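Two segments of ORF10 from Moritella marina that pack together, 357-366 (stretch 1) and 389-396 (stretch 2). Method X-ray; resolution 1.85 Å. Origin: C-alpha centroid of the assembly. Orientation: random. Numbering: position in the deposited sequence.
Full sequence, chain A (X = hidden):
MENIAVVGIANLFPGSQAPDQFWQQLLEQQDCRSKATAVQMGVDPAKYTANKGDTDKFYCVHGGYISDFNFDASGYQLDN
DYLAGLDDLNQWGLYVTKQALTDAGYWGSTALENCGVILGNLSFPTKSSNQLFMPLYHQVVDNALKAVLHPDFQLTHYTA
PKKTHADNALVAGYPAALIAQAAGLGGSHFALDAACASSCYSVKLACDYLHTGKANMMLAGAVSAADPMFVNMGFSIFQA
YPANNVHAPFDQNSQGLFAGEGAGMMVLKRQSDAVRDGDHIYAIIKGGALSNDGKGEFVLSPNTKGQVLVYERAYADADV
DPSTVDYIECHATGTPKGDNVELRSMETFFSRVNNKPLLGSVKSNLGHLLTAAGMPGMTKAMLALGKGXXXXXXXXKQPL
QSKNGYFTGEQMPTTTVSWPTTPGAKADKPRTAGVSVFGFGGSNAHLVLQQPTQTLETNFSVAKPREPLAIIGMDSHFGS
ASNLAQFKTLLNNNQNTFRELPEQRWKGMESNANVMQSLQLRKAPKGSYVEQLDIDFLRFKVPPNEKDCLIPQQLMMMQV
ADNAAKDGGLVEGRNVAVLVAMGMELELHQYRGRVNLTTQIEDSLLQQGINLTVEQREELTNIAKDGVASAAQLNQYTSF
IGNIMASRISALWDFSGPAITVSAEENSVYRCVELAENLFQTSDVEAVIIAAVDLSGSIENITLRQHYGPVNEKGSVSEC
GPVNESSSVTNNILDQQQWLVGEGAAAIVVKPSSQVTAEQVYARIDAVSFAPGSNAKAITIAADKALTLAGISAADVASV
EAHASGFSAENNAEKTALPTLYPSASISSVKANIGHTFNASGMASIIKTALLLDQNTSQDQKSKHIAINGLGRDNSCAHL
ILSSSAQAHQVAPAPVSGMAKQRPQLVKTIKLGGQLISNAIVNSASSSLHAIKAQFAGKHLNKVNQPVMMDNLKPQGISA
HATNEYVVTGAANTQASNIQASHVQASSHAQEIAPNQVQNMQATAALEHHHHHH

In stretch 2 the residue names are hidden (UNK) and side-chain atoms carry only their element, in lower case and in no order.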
# COMPACT_ATOMS: atom_id res chain seq x y z
N PRO A 357 -31.07 -10.76 9.79
CA PRO A 357 -31.09 -9.82 8.67
C PRO A 357 -30.93 -10.54 7.34
O PRO A 357 -30.37 -11.63 7.25
CB PRO A 357 -29.90 -8.88 8.95
CG PRO A 357 -29.00 -9.66 9.84
CD PRO A 357 -29.91 -10.55 10.67
N LEU A 358 -31.45 -9.90 6.29
CA LEU A 358 -31.17 -10.35 4.94
C LEU A 358 -29.68 -10.21 4.65
O LEU A 358 -29.00 -9.37 5.25
CB LEU A 358 -31.99 -9.54 3.93
CG LEU A 358 -33.50 -9.71 4.08
CD1 LEU A 358 -34.25 -9.03 2.95
CD2 LEU A 358 -33.85 -11.20 4.17
N LEU A 359 -29.17 -11.04 3.74
CA LEU A 359 -27.74 -11.10 3.44
C LEU A 359 -27.52 -11.09 1.94
O LEU A 359 -28.34 -11.61 1.17
CB LEU A 359 -27.10 -12.36 4.03
CG LEU A 359 -27.37 -12.78 5.47
CD1 LEU A 359 -26.82 -14.19 5.67
CD2 LEU A 359 -26.73 -11.80 6.45
N GLY A 360 -26.39 -10.52 1.51
CA GLY A 360 -26.14 -10.44 0.08
C GLY A 360 -24.67 -10.17 -0.19
O GLY A 360 -23.92 -9.80 0.71
N SER A 361 -24.28 -10.37 -1.46
CA SER A 361 -22.90 -10.12 -1.89
C SER A 361 -22.83 -9.68 -3.34
O SER A 361 -23.14 -10.46 -4.25
CB SER A 361 -22.04 -11.36 -1.70
OG SER A 361 -20.69 -11.04 -2.02
N VAL A 362 -22.38 -8.45 -3.56
CA VAL A 362 -22.13 -7.93 -4.90
C VAL A 362 -20.88 -8.54 -5.54
O VAL A 362 -20.62 -8.32 -6.73
CB VAL A 362 -22.01 -6.39 -4.82
CG1 VAL A 362 -20.66 -5.99 -4.21
CG2 VAL A 362 -22.20 -5.74 -6.19
N LYS A 363 -20.10 -9.32 -4.79
CA LYS A 363 -19.02 -10.06 -5.43
C LYS A 363 -19.57 -11.07 -6.44
O LYS A 363 -18.85 -11.45 -7.38
CB LYS A 363 -18.15 -10.75 -4.37
CG LYS A 363 -17.45 -9.73 -3.45
CD LYS A 363 -16.37 -10.37 -2.63
CE LYS A 363 -15.56 -9.35 -1.81
NZ LYS A 363 -16.39 -8.66 -0.81
N SER A 364 -20.83 -11.48 -6.28
CA SER A 364 -21.43 -12.39 -7.25
C SER A 364 -21.50 -11.75 -8.63
O SER A 364 -21.24 -12.43 -9.64
CB SER A 364 -22.83 -12.82 -6.77
OG SER A 364 -23.75 -11.73 -6.71
N ASN A 365 -21.82 -10.45 -8.70
CA ASN A 365 -21.94 -9.77 -9.99
C ASN A 365 -20.59 -9.39 -10.57
O ASN A 365 -20.42 -9.42 -11.80
CB ASN A 365 -22.77 -8.48 -9.89
CG ASN A 365 -24.09 -8.67 -9.20
OD1 ASN A 365 -24.15 -8.78 -7.98
ND2 ASN A 365 -25.17 -8.61 -9.97
N LEU A 366 -19.64 -8.97 -9.71
CA LEU A 366 -18.46 -8.25 -10.16
C LEU A 366 -17.15 -9.01 -10.01
O LEU A 366 -16.16 -8.60 -10.62
CB LEU A 366 -18.30 -6.93 -9.39
CG LEU A 366 -19.44 -5.95 -9.39
CD1 LEU A 366 -19.07 -4.72 -8.58
CD2 LEU A 366 -19.76 -5.60 -10.81
N UNK A 389 -35.14 -0.89 -1.80
CA UNK A 389 -35.11 -2.14 -2.55
C UNK A 389 -33.76 -2.82 -2.35
O UNK A 389 -32.73 -2.15 -2.26
c UNK A 389 -36.65 -1.37 -4.56
c UNK A 389 -36.54 -0.90 -6.01
c UNK A 389 -37.74 -2.42 -4.41
c UNK A 389 -35.32 -1.93 -4.06
N UNK A 390 -33.78 -4.15 -2.31
CA UNK A 390 -32.55 -4.93 -2.16
C UNK A 390 -32.35 -5.80 -3.40
O UNK A 390 -33.16 -6.69 -3.67
c UNK A 390 -32.86 -5.54 1.66
c UNK A 390 -31.37 -6.71 -0.86
c UNK A 390 -32.56 -5.77 -0.88
c UNK A 390 -32.56 -4.84 0.35
N UNK A 391 -31.29 -5.57 -4.17
CA UNK A 391 -31.02 -6.41 -5.34
C UNK A 391 -30.61 -7.83 -4.96
O UNK A 391 -30.18 -8.11 -3.84
c UNK A 391 -29.88 -5.69 -6.06
c UNK A 391 -30.36 -4.43 -4.07
c UNK A 391 -29.84 -4.30 -5.46
N UNK A 392 -30.74 -8.72 -5.93
CA UNK A 392 -30.37 -10.12 -5.76
C UNK A 392 -28.86 -10.31 -5.68
O UNK A 392 -28.07 -9.52 -6.20
c UNK A 392 -30.91 -10.94 -6.93
N UNK A 393 -28.47 -11.39 -5.01
CA UNK A 393 -27.18 -12.03 -5.22
C UNK A 393 -27.37 -13.03 -6.35
O UNK A 393 -28.25 -13.89 -6.27
c UNK A 393 -26.70 -12.73 -3.95
c UNK A 393 -25.41 -13.51 -4.19
o UNK A 393 -26.50 -11.76 -2.90
N UNK A 394 -26.57 -12.92 -7.41
CA UNK A 394 -26.77 -13.74 -8.60
C UNK A 394 -26.06 -15.08 -8.45
O UNK A 394 -25.17 -15.25 -7.61
c UNK A 394 -24.80 -12.87 -9.92
c UNK A 394 -24.27 -12.44 -11.27
c UNK A 394 -26.32 -13.01 -9.88
c UNK A 394 -27.00 -11.65 -9.97
N UNK A 395 -26.47 -16.05 -9.28
CA UNK A 395 -25.87 -17.39 -9.39
C UNK A 395 -26.01 -18.21 -8.12
O UNK A 395 -25.27 -19.19 -7.91
c UNK A 395 -24.39 -17.33 -9.78
n UNK A 395 -25.09 -16.93 -12.07
c UNK A 395 -24.18 -16.66 -11.13
o UNK A 395 -23.23 -15.90 -11.31
N UNK A 396 -26.95 -17.85 -7.26
CA UNK A 396 -27.14 -18.51 -5.98
C UNK A 396 -28.34 -19.45 -6.12
O UNK A 396 -29.48 -19.00 -6.13
c UNK A 396 -27.65 -17.93 -3.47
c UNK A 396 -28.04 -16.73 -2.63
c UNK A 396 -27.34 -17.47 -4.88
c UNK A 396 -26.46 -18.64 -2.89
O HOH W 1 -28.49 -12.50 -1.32
O HOH W 2 -25.70 -8.28 -5.70
O HOH W 3 -27.97 -8.49 -8.82

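Position 389 carries four side-chain carbons that fork at the second, and the side chain is out of reach of stretch 1; the branching fixes it as Leu 389. Position 390 also has four carbons, but here the fork lies at the first and one arm is two carbons long, the signature of isoleucine. CA-to-CB points toward stretch 1, and the end of the long arm reaches Leu 358 CD1. With the residue named Ile 390, Leu 358 CD1 and Ile 390 CD1 lie 4.0 Å apart, an apolar contact at van der Waals range.

At 391, three carbons close a ring onto the backbone N, which identifies Pro 391; the ring stays clear of stretch 1. Position 392 has a single side-chain carbon, directed away from stretch 1, so it is Ala 392. Its contribution comes through the backbone: water 2 donates to Ala 392 O at 2.7 Å and to Asn 365 OD1 at 2.8 Å, while water 3 donates to Ala 392 O at 2.8 Å and accepts from Asn 365 ND2 at 3.0 Å. Both polar ends of the amide are thus linked to one carbonyl.

Position 393 shows one carbon bearing an oxygen and a second carbon. The oxygen lies 3.0 Å from Ser 361 N, and the pattern is that of threonine. Thr 393 OG1 accepts from Ser 361 N with an N-H...acceptor angle of 159°, and donates to water 1 at 2.6 Å; the same water donates to Leu 359 O, also at 2.6 Å. Gly 360 CA lies 3.3 Å from Thr 393 OG1; an ideal CB on Gly 360 would point toward stretch 2 and lie 3.4 Å from Thr 393 OG1, which is close contact and not a clash.

Position 394 repeats the four-carbon pattern forked at the first, with one two-carbon arm. The short-arm carbon lies 3.5 Å from Asn 365 ND2, and the first carbon of the long arm lies 3.6 Å from Ser 364 OG. This is Ile 394, and those carbons are its CG2 and CG1. Position 395 has two carbons, the second carrying one oxygen and one nitrogen, hence Asn 395, which only grazes stretch 1. Position 396 has four carbons forked at the second and makes no contact: Leu 396.

The contact works through two direct hydrogen bonds supported by water and apolar packing. Ser 364 OG accepts from Ile 394 N at 3.1 Å (148°) while donating to Ser 361 O at 2.8 Å, so one hydroxyl ties stretch 2 to the turn entering the helix.

Stretch 2 (389-396) LIPATINL
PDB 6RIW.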